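Local coordinates for protein malate dehydrogenase (Plasmodium falciparum, PDB 5NFR) that catalyses the NAD-dependent interconversion of malate and oxaloacetate, at residues Ala70-Ile75 against Lys111-Cys116; Ser104-Cys109 against Phe131-His136; Val166-Leu171 against Arg183-Asn188; Asn246-Phe251 against Lys273-Gly278; Val255-His260 against Val268-Lys273. All coordinates share one frame; numbering follows the deposited sequence.

Contact 1: residues Ala70-Ile75 against Lys111-Cys116; sequences ADIIVI and KAFVIC
I73 is held on both its backbone polar atoms by the neighbouring strand: its N donates to F113 O at 2.9 Å, and its O accepts from I115 N at 2.8 Å, almost head-on to the carbonyl at 175°. The bonding begins one step earlier, where F113 N reaches D71 O (3.1 Å), and runs on to I75 N and I115 O (2.9 Å). Each of the four acceptors also takes a CA-H contact: D71 O from A112, F113 O from I72, I73 O from V114 and I115 O from V74. I72 and V74 turn their own N and O to strand 3-7 instead, so strand 72-75 is satisfied along both its edges. Strand 72-75, helix 91-108 and the parallel strand 113-116 form a beta-alpha-beta unit of the Rossmann fold. The carboxylate of D71 points off, and its OD2 takes the backbone N of K3. On one face I72 CD1 meets the edge of the F113 ring, near its plane, 4.0 Å from CD2; helix 230-244 covers this face. On the other, I75 CD1 lies 3.8 Å from V114 CG1 and also reaches C116 SG, under F128 of helix 121-132.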
# COMPACT_ATOMS: atom_id res chain seq x y z
N ALA A 70 22.22 48.96 -8.18
CA ALA A 70 22.75 47.65 -8.27
C ALA A 70 22.78 47.33 -9.74
O ALA A 70 21.83 47.54 -10.43
CB ALA A 70 21.88 46.65 -7.53
N ASP A 71 23.86 46.72 -10.18
CA ASP A 71 23.91 46.17 -11.53
C ASP A 71 23.22 44.84 -11.58
O ASP A 71 22.67 44.48 -12.59
CB ASP A 71 25.38 46.05 -12.00
CG ASP A 71 26.05 47.37 -11.99
OD1 ASP A 71 25.64 48.23 -12.78
OD2 ASP A 71 26.96 47.59 -11.15
N ILE A 72 23.35 44.06 -10.50
CA ILE A 72 22.83 42.68 -10.43
C ILE A 72 22.00 42.57 -9.14
O ILE A 72 22.40 43.13 -8.14
CB ILE A 72 23.97 41.62 -10.35
CG1 ILE A 72 24.90 41.72 -11.57
CG2 ILE A 72 23.38 40.23 -10.25
CD1 ILE A 72 24.62 40.73 -12.69
N ILE A 73 20.90 41.82 -9.24
CA ILE A 73 20.07 41.51 -8.16
C ILE A 73 19.82 40.02 -8.14
O ILE A 73 19.29 39.46 -9.08
CB ILE A 73 18.73 42.24 -8.28
CG1 ILE A 73 18.93 43.71 -7.92
CG2 ILE A 73 17.70 41.69 -7.28
CD1 ILE A 73 17.72 44.56 -8.22
N VAL A 74 20.13 39.41 -6.99
CA VAL A 74 19.79 37.99 -6.70
C VAL A 74 18.69 37.94 -5.60
O VAL A 74 18.90 38.38 -4.49
CB VAL A 74 21.02 37.20 -6.22
CG1 VAL A 74 20.65 35.77 -5.94
CG2 VAL A 74 22.10 37.23 -7.30
N ILE A 75 17.56 37.32 -5.93
CA ILE A 75 16.44 37.23 -5.03
C ILE A 75 16.29 35.84 -4.50
O ILE A 75 15.88 34.94 -5.21
CB ILE A 75 15.08 37.67 -5.68
CG1 ILE A 75 15.17 39.09 -6.24
CG2 ILE A 75 13.97 37.64 -4.64
CD1 ILE A 75 14.01 39.46 -7.15
N LYS A 111 17.31 49.46 -13.68
CA LYS A 111 18.26 49.01 -14.74
C LYS A 111 19.03 47.70 -14.47
O LYS A 111 19.82 47.24 -15.30
CB LYS A 111 19.22 50.14 -15.07
CG LYS A 111 18.53 51.24 -15.90
CD LYS A 111 19.51 52.05 -16.74
CE LYS A 111 18.80 52.83 -17.85
NZ LYS A 111 19.74 53.52 -18.80
N ALA A 112 18.76 47.07 -13.33
CA ALA A 112 19.45 45.88 -12.96
C ALA A 112 19.05 44.68 -13.80
O ALA A 112 17.96 44.59 -14.33
CB ALA A 112 19.22 45.60 -11.48
N PHE A 113 19.94 43.70 -13.77
CA PHE A 113 19.68 42.33 -14.24
C PHE A 113 19.30 41.48 -12.99
O PHE A 113 20.01 41.47 -12.01
CB PHE A 113 20.90 41.75 -14.96
CG PHE A 113 20.73 40.34 -15.41
CD1 PHE A 113 19.78 40.02 -16.31
CD2 PHE A 113 21.53 39.32 -14.89
CE1 PHE A 113 19.64 38.73 -16.79
CE2 PHE A 113 21.39 38.02 -15.33
CZ PHE A 113 20.43 37.72 -16.30
N VAL A 114 18.20 40.77 -13.08
CA VAL A 114 17.53 40.16 -11.93
C VAL A 114 17.47 38.65 -12.03
O VAL A 114 16.91 38.12 -12.97
CB VAL A 114 16.13 40.70 -11.75
CG1 VAL A 114 15.44 39.97 -10.61
CG2 VAL A 114 16.24 42.18 -11.43
N ILE A 115 18.16 37.98 -11.11
CA ILE A 115 18.11 36.52 -11.05
C ILE A 115 17.23 36.13 -9.77
O ILE A 115 17.61 36.37 -8.66
CB ILE A 115 19.54 35.91 -10.97
CG1 ILE A 115 20.42 36.33 -12.12
CG2 ILE A 115 19.48 34.38 -10.95
CD1 ILE A 115 21.89 36.20 -11.82
N CYS A 116 16.09 35.53 -10.06
CA CYS A 116 15.17 35.06 -9.13
C CYS A 116 15.53 33.66 -8.76
O CYS A 116 15.77 32.86 -9.61
CB CYS A 116 13.78 35.02 -9.73
SG CYS A 116 13.13 36.65 -10.06

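Contact 2: residues Ser104-Cys109 against Phe131-His136; sequences SVKLHC and FSNLPH
K106 lays its aliphatic chain along the end of helix 121-132, passing the backbone carbonyl of S132 at close range. Its CB is 3.2 Å from S132 O and its CG 3.3 Å from the same oxygen, so the methylenes rather than the ammonium make the approach. CG stands opposite the backbone N (chi1 -179°) and the rest of the chain is fully extended, which carries CD on to F131 O at 3.9 Å. Farther out, CD and CE run obliquely past the CB of N133, with CE 4.1 Å from it. N133 is the first residue beyond the helix and has positive phi, and this bend of the chain presents its CB to the lysine. The two helices concerned, 91-108 and 121-132, lie on the same side of the parallel Rossmann sheet, and they meet here at their C-terminal ends. Deeper in, the contact becomes apolar: V105 CG1 touches L134 CD1 at 4.2 Å, V105 resting also on I73 and L134 on I139 of strands in that sheet. S132 turns its hydroxyl back along its own helix, where OG is hydrogen-bonded to F128 O and takes a weak bond from L134 N at 3.4 Å. F131 leads its ring away from K106 toward K99, with which it makes a cation-pi contact.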
# COMPACT_ATOMS: atom_id res chain seq x y z
N SER A 104 9.77 47.06 -4.81
CA SER A 104 11.00 47.72 -4.38
C SER A 104 12.06 47.87 -5.50
O SER A 104 12.71 48.91 -5.62
CB SER A 104 11.63 46.97 -3.23
OG SER A 104 10.74 46.86 -2.17
N VAL A 105 12.29 46.82 -6.25
CA VAL A 105 13.24 46.91 -7.37
C VAL A 105 12.74 48.00 -8.35
O VAL A 105 13.56 48.76 -8.89
CB VAL A 105 13.41 45.56 -8.10
CG1 VAL A 105 14.25 45.71 -9.37
CG2 VAL A 105 14.08 44.57 -7.18
N LYS A 106 11.43 47.99 -8.61
CA LYS A 106 10.80 48.93 -9.53
C LYS A 106 11.17 50.37 -9.20
O LYS A 106 11.68 51.09 -10.12
CB LYS A 106 9.29 48.76 -9.54
CG LYS A 106 8.54 49.67 -10.49
CD LYS A 106 7.04 49.43 -10.38
CE LYS A 106 6.29 50.51 -11.14
NZ LYS A 106 4.83 50.50 -10.85
N LEU A 107 11.02 50.79 -7.95
CA LEU A 107 11.36 52.17 -7.62
C LEU A 107 12.80 52.49 -7.30
O LEU A 107 13.21 53.62 -7.51
CB LEU A 107 10.49 52.73 -6.56
CG LEU A 107 10.38 52.65 -5.08
CD1 LEU A 107 9.90 51.37 -4.50
CD2 LEU A 107 10.75 53.77 -4.20
N HIS A 108 13.62 51.49 -6.96
CA HIS A 108 15.00 51.76 -6.54
C HIS A 108 16.12 51.47 -7.56
O HIS A 108 17.15 52.18 -7.56
CB HIS A 108 15.27 51.03 -5.24
CG HIS A 108 14.50 51.57 -4.07
ND1 HIS A 108 14.64 52.86 -3.61
CD2 HIS A 108 13.59 50.98 -3.25
CE1 HIS A 108 13.87 53.04 -2.55
NE2 HIS A 108 13.22 51.91 -2.31
N CYS A 109 15.97 50.45 -8.41
CA CYS A 109 16.98 50.16 -9.47
C CYS A 109 16.40 49.42 -10.63
O CYS A 109 16.54 48.18 -10.77
CB CYS A 109 18.17 49.37 -8.90
SG CYS A 109 17.64 47.91 -7.95
N PHE A 131 5.04 42.51 -11.48
CA PHE A 131 4.98 43.69 -10.58
C PHE A 131 6.22 44.59 -10.63
O PHE A 131 6.27 45.63 -9.96
CB PHE A 131 4.65 43.26 -9.15
CG PHE A 131 3.36 42.52 -9.04
CD1 PHE A 131 2.09 43.20 -9.15
CD2 PHE A 131 3.36 41.15 -8.84
CE1 PHE A 131 0.87 42.50 -9.07
CE2 PHE A 131 2.14 40.44 -8.75
CZ PHE A 131 0.88 41.13 -8.91
N SER A 132 7.21 44.23 -11.44
CA SER A 132 8.52 44.93 -11.41
C SER A 132 8.61 45.96 -12.42
O SER A 132 9.32 46.94 -12.23
CB SER A 132 9.71 43.96 -11.55
OG SER A 132 9.75 43.34 -12.81
N ASN A 133 7.92 45.75 -13.52
CA ASN A 133 8.02 46.71 -14.63
C ASN A 133 9.49 46.80 -15.13
O ASN A 133 9.94 47.85 -15.53
CB ASN A 133 7.62 48.09 -14.19
CG ASN A 133 7.32 49.02 -15.36
OD1 ASN A 133 6.44 48.67 -16.16
ND2 ASN A 133 7.82 50.24 -15.34
N LEU A 134 10.15 45.67 -15.20
CA LEU A 134 11.36 45.60 -15.97
C LEU A 134 11.16 44.92 -17.34
O LEU A 134 10.37 44.00 -17.48
CB LEU A 134 12.47 44.85 -15.17
CG LEU A 134 12.89 45.38 -13.81
CD1 LEU A 134 14.29 44.87 -13.51
CD2 LEU A 134 12.84 46.88 -13.69
N PRO A 135 12.06 45.19 -18.26
CA PRO A 135 12.08 44.37 -19.47
C PRO A 135 12.24 42.90 -19.26
O PRO A 135 12.91 42.52 -18.34
CB PRO A 135 13.25 44.93 -20.22
CG PRO A 135 13.62 46.26 -19.59
CD PRO A 135 13.18 46.17 -18.23
N HIS A 136 11.61 42.06 -20.08
CA HIS A 136 11.66 40.65 -19.83
C HIS A 136 13.00 39.97 -19.93
O HIS A 136 13.24 38.95 -19.30
CB HIS A 136 10.58 39.90 -20.58
CG HIS A 136 10.44 40.28 -22.02
ND1 HIS A 136 11.26 39.78 -23.04
CD2 HIS A 136 9.50 41.05 -22.63
CE1 HIS A 136 10.82 40.22 -24.20
NE2 HIS A 136 9.80 41.03 -23.97

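Contact 3: residues Val166-Leu171 against Arg183-Asn188; sequences VNAVIL and RYTSVN
Strands 166-171 and 185-187 run antiparallel, their N-to-C directions 176° apart, with N167 and S186 forming a hydrogen-bonded pair: N167 N to S186 O and S186 N to N167 O, both 2.9 Å. V166 and V187 are the non-hydrogen-bonded neighbours, and V166 CA still comes within 3.3 Å of S186 O. Beyond A168 the pairing loosens, since V169 N reaches Y184 O only by a weak, bent bond of 3.3 Å. Here the second strand turns a corner at R183 and Y184. On one face V166 CG2 meets V187 CG1, and A168 CB sits 3.8 Å from T185 OG1; that hydroxyl is bonded to L181 O and to the OH of Y151. Helix 144-158 packs against this side. The two strands make a beta hairpin of the C-terminal domain, and its opposite face, carrying N167 and S186, is turned to the second subunit. S186 OG lies between its backbone N and carbonyl carbon (chi1 66°) and is hydrogen-bonded to S186 OG of the second subunit, while N167 packs on N167 of that chain. At the corner Y184 and V169 lie side by side, with V169 CB 3.8 Å from Y184 CB and at the edge of the ring. The ring's far end is fixed by a hydrogen bond from Y184 OH to E194 of the second subunit, the same carboxylate that makes a salt bridge with R183. One face of the R183 guanidinium lies over Y184 CE2, and its NH1 pairs with E290.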
# COMPACT_ATOMS: atom_id res chain seq x y z
N VAL A 166 30.57 16.64 -19.18
CA VAL A 166 29.24 16.11 -19.45
C VAL A 166 28.27 17.27 -19.47
O VAL A 166 28.19 18.01 -18.48
CB VAL A 166 28.81 15.07 -18.40
CG1 VAL A 166 27.46 14.52 -18.74
CG2 VAL A 166 29.85 13.95 -18.34
N ASN A 167 27.63 17.47 -20.61
CA ASN A 167 26.72 18.58 -20.77
C ASN A 167 25.39 18.07 -21.17
O ASN A 167 25.25 17.02 -21.78
CB ASN A 167 27.23 19.56 -21.84
CG ASN A 167 28.57 20.21 -21.46
OD1 ASN A 167 28.93 20.26 -20.29
ND2 ASN A 167 29.30 20.69 -22.42
N ALA A 168 24.37 18.84 -20.83
CA ALA A 168 23.00 18.45 -21.13
C ALA A 168 22.00 19.59 -21.08
O ALA A 168 22.27 20.65 -20.57
CB ALA A 168 22.55 17.37 -20.18
N VAL A 169 20.87 19.37 -21.71
CA VAL A 169 19.81 20.34 -21.77
C VAL A 169 18.66 19.73 -21.01
O VAL A 169 18.25 18.59 -21.26
CB VAL A 169 19.41 20.69 -23.25
CG1 VAL A 169 18.10 21.51 -23.32
CG2 VAL A 169 20.52 21.51 -23.91
N ILE A 170 18.18 20.49 -20.04
CA ILE A 170 16.94 20.16 -19.38
C ILE A 170 15.98 21.33 -19.58
O ILE A 170 16.24 22.44 -19.13
CB ILE A 170 17.11 19.83 -17.87
CG1 ILE A 170 17.99 18.57 -17.72
CG2 ILE A 170 15.76 19.62 -17.17
CD1 ILE A 170 18.29 18.20 -16.29
N LEU A 171 14.84 21.00 -20.19
CA LEU A 171 13.76 21.95 -20.44
C LEU A 171 12.66 21.81 -19.40
O LEU A 171 12.47 20.78 -18.78
CB LEU A 171 13.15 21.74 -21.82
CG LEU A 171 14.11 21.87 -23.02
CD1 LEU A 171 13.43 21.39 -24.25
CD2 LEU A 171 14.58 23.31 -23.17
N ARG A 183 19.00 13.27 -26.31
CA ARG A 183 19.58 13.73 -27.57
C ARG A 183 20.59 14.88 -27.38
O ARG A 183 21.55 14.98 -28.15
CB ARG A 183 18.50 14.23 -28.57
CG ARG A 183 17.88 13.16 -29.44
CD ARG A 183 16.75 13.71 -30.29
NE ARG A 183 17.19 14.77 -31.18
CZ ARG A 183 16.74 16.03 -31.24
NH1 ARG A 183 15.75 16.48 -30.49
NH2 ARG A 183 17.32 16.86 -32.08
N TYR A 184 20.30 15.77 -26.41
CA TYR A 184 21.14 16.93 -26.12
C TYR A 184 21.99 16.70 -24.88
O TYR A 184 22.20 17.62 -24.11
CB TYR A 184 20.28 18.20 -25.99
CG TYR A 184 19.54 18.67 -27.28
CD1 TYR A 184 18.64 19.72 -27.24
CD2 TYR A 184 19.71 18.03 -28.50
CE1 TYR A 184 17.94 20.12 -28.36
CE2 TYR A 184 19.03 18.41 -29.64
CZ TYR A 184 18.16 19.47 -29.59
OH TYR A 184 17.44 19.81 -30.71
N THR A 185 22.45 15.47 -24.69
CA THR A 185 23.41 15.13 -23.67
C THR A 185 24.68 14.62 -24.32
O THR A 185 24.66 13.72 -25.14
CB THR A 185 22.86 13.99 -22.75
OG1 THR A 185 21.58 14.33 -22.22
CG2 THR A 185 23.83 13.69 -21.65
N SER A 186 25.81 15.20 -23.96
CA SER A 186 27.08 14.77 -24.52
C SER A 186 28.15 14.61 -23.42
O SER A 186 28.13 15.32 -22.42
CB SER A 186 27.56 15.74 -25.63
OG SER A 186 27.85 17.01 -25.09
N VAL A 187 29.14 13.78 -23.73
CA VAL A 187 30.34 13.61 -22.90
C VAL A 187 31.54 14.09 -23.74
O VAL A 187 31.97 13.41 -24.68
CB VAL A 187 30.52 12.12 -22.48
CG1 VAL A 187 31.73 11.97 -21.55
CG2 VAL A 187 29.24 11.60 -21.82
N ASN A 188 32.07 15.25 -23.36
CA ASN A 188 33.11 15.96 -24.14
C ASN A 188 32.89 15.92 -25.66
O ASN A 188 33.81 15.62 -26.40
CB ASN A 188 34.54 15.46 -23.76
CG ASN A 188 35.67 16.38 -24.28
OD1 ASN A 188 36.34 16.02 -25.26
ND2 ASN A 188 35.81 17.58 -23.70

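Contact 4: residues Asn246-Phe251 against Lys273-Gly278; sequences NENNLF and KINNKG
N249 O takes the backbone N of I274 in the carbonyl plane, at 3.1 Å, where strands 249-257 and 270-275 splay apart at one end of the antiparallel sheet of the C-terminal domain. Two further hydrogen bonds between the segments use asparagine side chains. N246, the C-prime residue of the Schellman motif that ends helix 230-244, offers OD1 to N276 N at 2.8 Å. N248 OD1 receives N275 ND2 at 2.9 Å; the donor comes from above the N248 carbonyl plane, although the oxygen lies close to the amide plane of N275. Packing involves K273, which lays its extended chain across N248 and L250, its CB 3.6 Å from N248 OD1 and its CG 4.1 Å from L250 CD1, before NZ goes on to a weak bond with K160 O of the second subunit. On the opposite face of the sheet I274 CD1 reaches the F251 ring obliquely, 3.7 Å from CD2. The flat groups add a stack: the amides of N246 and N276 lie 11° from parallel, with their CG atoms 3.4 Å apart. N275, at the end of its strand, also begins a type I turn to G278. With chi1 59° its CG sits between the backbone N and the carbonyl carbon, and N275 OD1 accepts K277 N at 2.8 Å, closing an Asx turn.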
# COMPACT_ATOMS: atom_id res chain seq x y z
N ASN A 246 29.76 39.49 -20.37
CA ASN A 246 29.23 39.39 -21.71
C ASN A 246 29.62 38.12 -22.40
O ASN A 246 29.99 38.10 -23.54
CB ASN A 246 29.70 40.60 -22.49
CG ASN A 246 28.84 40.86 -23.72
OD1 ASN A 246 27.63 40.57 -23.73
ND2 ASN A 246 29.44 41.29 -24.76
N GLU A 247 29.53 37.02 -21.66
CA GLU A 247 30.03 35.76 -22.15
C GLU A 247 29.17 35.11 -23.24
O GLU A 247 29.66 34.30 -24.02
CB GLU A 247 30.22 34.80 -21.02
CG GLU A 247 31.24 35.31 -20.02
CD GLU A 247 31.51 34.30 -18.93
OE1 GLU A 247 30.59 33.49 -18.67
OE2 GLU A 247 32.63 34.24 -18.45
N ASN A 248 27.90 35.37 -23.24
CA ASN A 248 26.99 34.73 -24.17
C ASN A 248 26.94 33.20 -24.07
O ASN A 248 26.68 32.49 -25.02
CB ASN A 248 27.32 35.19 -25.56
CG ASN A 248 26.08 35.52 -26.38
OD1 ASN A 248 24.99 35.78 -25.86
ND2 ASN A 248 26.23 35.42 -27.68
N ASN A 249 27.04 32.70 -22.87
CA ASN A 249 26.93 31.26 -22.59
C ASN A 249 25.50 30.74 -22.80
O ASN A 249 24.54 31.46 -22.57
CB ASN A 249 27.40 30.97 -21.14
CG ASN A 249 28.68 30.23 -21.08
OD1 ASN A 249 29.79 30.78 -20.67
ND2 ASN A 249 28.61 28.95 -21.55
N LEU A 250 25.39 29.49 -23.24
CA LEU A 250 24.13 28.85 -23.49
C LEU A 250 23.76 27.92 -22.35
O LEU A 250 24.37 26.85 -22.19
CB LEU A 250 24.25 28.05 -24.79
CG LEU A 250 22.98 27.31 -25.20
CD1 LEU A 250 21.88 28.32 -25.54
CD2 LEU A 250 23.25 26.37 -26.37
N PHE A 251 22.82 28.36 -21.50
CA PHE A 251 22.32 27.58 -20.34
C PHE A 251 20.90 27.11 -20.53
O PHE A 251 20.23 27.52 -21.45
CB PHE A 251 22.30 28.50 -19.12
CG PHE A 251 23.59 29.20 -18.84
CD1 PHE A 251 24.70 28.46 -18.45
CD2 PHE A 251 23.64 30.58 -18.82
CE1 PHE A 251 25.89 29.09 -18.12
CE2 PHE A 251 24.82 31.22 -18.52
CZ PHE A 251 25.96 30.48 -18.17
N LYS A 273 20.60 32.20 -23.74
CA LYS A 273 21.96 32.73 -23.75
C LYS A 273 21.90 33.88 -22.80
O LYS A 273 20.99 34.68 -22.88
CB LYS A 273 22.44 33.27 -25.14
CG LYS A 273 22.82 32.24 -26.19
CD LYS A 273 23.23 32.94 -27.50
CE LYS A 273 23.16 32.01 -28.71
NZ LYS A 273 23.59 32.64 -30.03
N ILE A 274 22.97 34.06 -22.04
CA ILE A 274 23.04 35.22 -21.20
C ILE A 274 24.26 36.06 -21.65
O ILE A 274 25.35 35.57 -21.57
CB ILE A 274 23.09 34.82 -19.68
CG1 ILE A 274 21.83 34.11 -19.35
CG2 ILE A 274 23.29 36.03 -18.82
CD1 ILE A 274 21.73 33.60 -17.92
N ASN A 275 24.04 37.36 -21.77
CA ASN A 275 25.05 38.32 -22.04
C ASN A 275 24.76 39.70 -21.43
O ASN A 275 23.90 39.77 -20.58
CB ASN A 275 25.20 38.45 -23.57
CG ASN A 275 23.89 38.88 -24.21
OD1 ASN A 275 23.26 39.83 -23.74
ND2 ASN A 275 23.58 38.29 -25.36
N ASN A 276 25.57 40.72 -21.78
CA ASN A 276 25.42 42.15 -21.42
C ASN A 276 24.01 42.71 -21.36
O ASN A 276 23.79 43.65 -20.65
CB ASN A 276 26.06 43.04 -22.54
CG ASN A 276 27.35 43.53 -22.16
OD1 ASN A 276 27.80 43.35 -21.01
ND2 ASN A 276 28.08 44.08 -23.11
N LYS A 277 23.17 42.19 -22.23
CA LYS A 277 21.84 42.70 -22.44
C LYS A 277 20.79 41.88 -21.70
O LYS A 277 19.62 42.24 -21.81
CB LYS A 277 21.48 42.73 -23.96
CG LYS A 277 22.56 43.28 -24.93
CD LYS A 277 22.85 44.77 -24.79
CE LYS A 277 21.83 45.58 -25.60
NZ LYS A 277 21.97 47.08 -25.47
N GLY A 278 21.15 40.75 -21.08
CA GLY A 278 20.21 39.92 -20.38
C GLY A 278 20.10 38.48 -20.88
O GLY A 278 21.08 37.93 -21.44

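Contact 5: residues Val255-His260 against Val268-Lys273; sequences VYLNGH and VGSTAK
V255 and V268 form a hydrogen-bonded antiparallel pair in the C-terminal domain, where strand 249-257 lies between strands 266-268 and 270-275. The bonds are V255 N to V268 O at 3.1 Å and V268 N to V255 O at 3.2 Å. Both donors stand well above the carbonyl planes, the first by 61°, so neither bond lies on a lone pair. The chain turns a corner at G269, which lets the second segment leave one edge of strand 249-257 and continue along the other. The side chain of V255 therefore meets residues beyond that corner. Its CG1, set between the backbone N and the carbonyl carbon (chi1 64°), is 3.8 Å from S270 CB, and CG1 and CG2 both lie near A272 CB. Y256 points the other way, stacking its ring on H136. L257 comes back toward the second segment and spreads its two methyls: the leucine crosses V268 at a slant, CD1 3.6 Å from V268 CG1, while CD2 is 3.8 Å from S270 OG. That hydroxyl is satisfied by the OH of Y294, whose helix, 288-311, also packs on L257 and V268. V268 in turn has its side chain about 8 Å from that of H174, the predicted proton acceptor. At N258 and G259 the chain turns a corner. G259 and H260 make a G1 beta bulge, with G259 at positive phi, and N258 N donates to H260 ND1 at 3.2 Å, in the plane of the imidazole ring.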
# COMPACT_ATOMS: atom_id res chain seq x y z
N VAL A 255 13.24 31.70 -18.43
CA VAL A 255 13.36 32.83 -19.33
C VAL A 255 12.02 33.13 -20.03
O VAL A 255 11.16 32.28 -20.18
CB VAL A 255 14.50 32.53 -20.36
CG1 VAL A 255 14.16 31.34 -21.25
CG2 VAL A 255 14.89 33.73 -21.16
N TYR A 256 11.84 34.39 -20.43
CA TYR A 256 10.59 34.82 -21.15
C TYR A 256 10.52 34.17 -22.52
O TYR A 256 11.34 34.44 -23.38
CB TYR A 256 10.54 36.34 -21.29
CG TYR A 256 9.21 36.85 -21.80
CD1 TYR A 256 8.09 36.95 -20.96
CD2 TYR A 256 9.06 37.19 -23.14
CE1 TYR A 256 6.88 37.39 -21.40
CE2 TYR A 256 7.85 37.63 -23.60
CZ TYR A 256 6.74 37.75 -22.72
OH TYR A 256 5.54 38.17 -23.23
N LEU A 257 9.57 33.26 -22.71
CA LEU A 257 9.30 32.69 -24.01
C LEU A 257 8.30 33.58 -24.77
O LEU A 257 7.40 34.19 -24.18
CB LEU A 257 8.79 31.27 -23.92
CG LEU A 257 9.76 30.25 -23.38
CD1 LEU A 257 9.23 28.85 -23.65
CD2 LEU A 257 11.16 30.41 -23.93
N ASN A 258 8.53 33.65 -26.10
CA ASN A 258 7.83 34.55 -26.99
C ASN A 258 7.66 34.01 -28.39
O ASN A 258 8.23 34.53 -29.32
CB ASN A 258 8.50 35.91 -27.00
CG ASN A 258 7.61 36.97 -27.61
OD1 ASN A 258 8.03 37.74 -28.42
ND2 ASN A 258 6.36 37.01 -27.19
N GLY A 259 6.91 32.91 -28.49
CA GLY A 259 6.79 32.14 -29.73
C GLY A 259 7.74 30.98 -29.82
O GLY A 259 7.69 30.18 -30.78
N HIS A 260 8.59 30.82 -28.81
CA HIS A 260 9.52 29.73 -28.78
C HIS A 260 8.85 28.52 -28.13
O HIS A 260 8.26 28.63 -27.12
CB HIS A 260 10.77 30.12 -27.98
CG HIS A 260 11.37 31.42 -28.40
ND1 HIS A 260 10.97 32.61 -27.86
CD2 HIS A 260 12.37 31.71 -29.26
CE1 HIS A 260 11.63 33.61 -28.43
NE2 HIS A 260 12.52 33.08 -29.26
N VAL A 268 9.66 30.40 -18.14
CA VAL A 268 9.74 28.98 -17.90
C VAL A 268 11.12 28.51 -18.27
O VAL A 268 11.76 29.06 -19.15
CB VAL A 268 8.62 28.19 -18.64
CG1 VAL A 268 8.83 28.15 -20.14
CG2 VAL A 268 8.54 26.76 -18.15
N GLY A 269 11.55 27.44 -17.67
CA GLY A 269 12.82 26.85 -17.96
C GLY A 269 12.99 26.50 -19.42
O GLY A 269 12.23 25.71 -19.98
N SER A 270 14.03 27.06 -20.03
CA SER A 270 14.30 26.86 -21.46
C SER A 270 15.74 27.19 -21.80
O SER A 270 16.47 27.71 -20.94
CB SER A 270 13.43 27.81 -22.30
OG SER A 270 13.30 27.34 -23.61
N THR A 271 16.14 26.83 -23.02
CA THR A 271 17.49 27.10 -23.51
C THR A 271 17.67 28.58 -23.79
O THR A 271 16.80 29.12 -24.41
CB THR A 271 17.73 26.35 -24.81
OG1 THR A 271 16.57 26.42 -25.60
CG2 THR A 271 18.02 24.90 -24.53
N ALA A 272 18.71 29.22 -23.24
CA ALA A 272 18.89 30.62 -23.33
C ALA A 272 20.31 31.04 -23.19
O ALA A 272 21.15 30.31 -22.68
CB ALA A 272 18.11 31.35 -22.25
N LYS A 273 20.60 32.20 -23.74
CA LYS A 273 21.96 32.73 -23.75
C LYS A 273 21.90 33.88 -22.80
O LYS A 273 20.99 34.68 -22.88
CB LYS A 273 22.44 33.27 -25.14
CG LYS A 273 22.82 32.24 -26.19
CD LYS A 273 23.23 32.94 -27.50
CE LYS A 273 23.16 32.01 -28.71
NZ LYS A 273 23.59 32.64 -30.03

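In the fold
Contacts 1 and 2 come first along the chain and interlock, their segments alternating through the NAD-binding domain. Their centres are about 10 Å apart, and I73 CD1 packs against V105 and C109. Contacts 3, 4 and 5 follow in the C-terminal domain. Contact 5 is nested inside the loop closed by contact 4, and both use strands 249-257 and 270-275. Contact 3 lies on the opposite side of the chain from contacts 1 and 2; its V169 and L171 touch contact 5. Among the places where the domains meet, F113 packs on G278, and contacts 2 and 5 touch. Contacts 3 and 4, and contact 5 through the shared K273, reach the second subunit, tying the C-terminal domain to the oligomer.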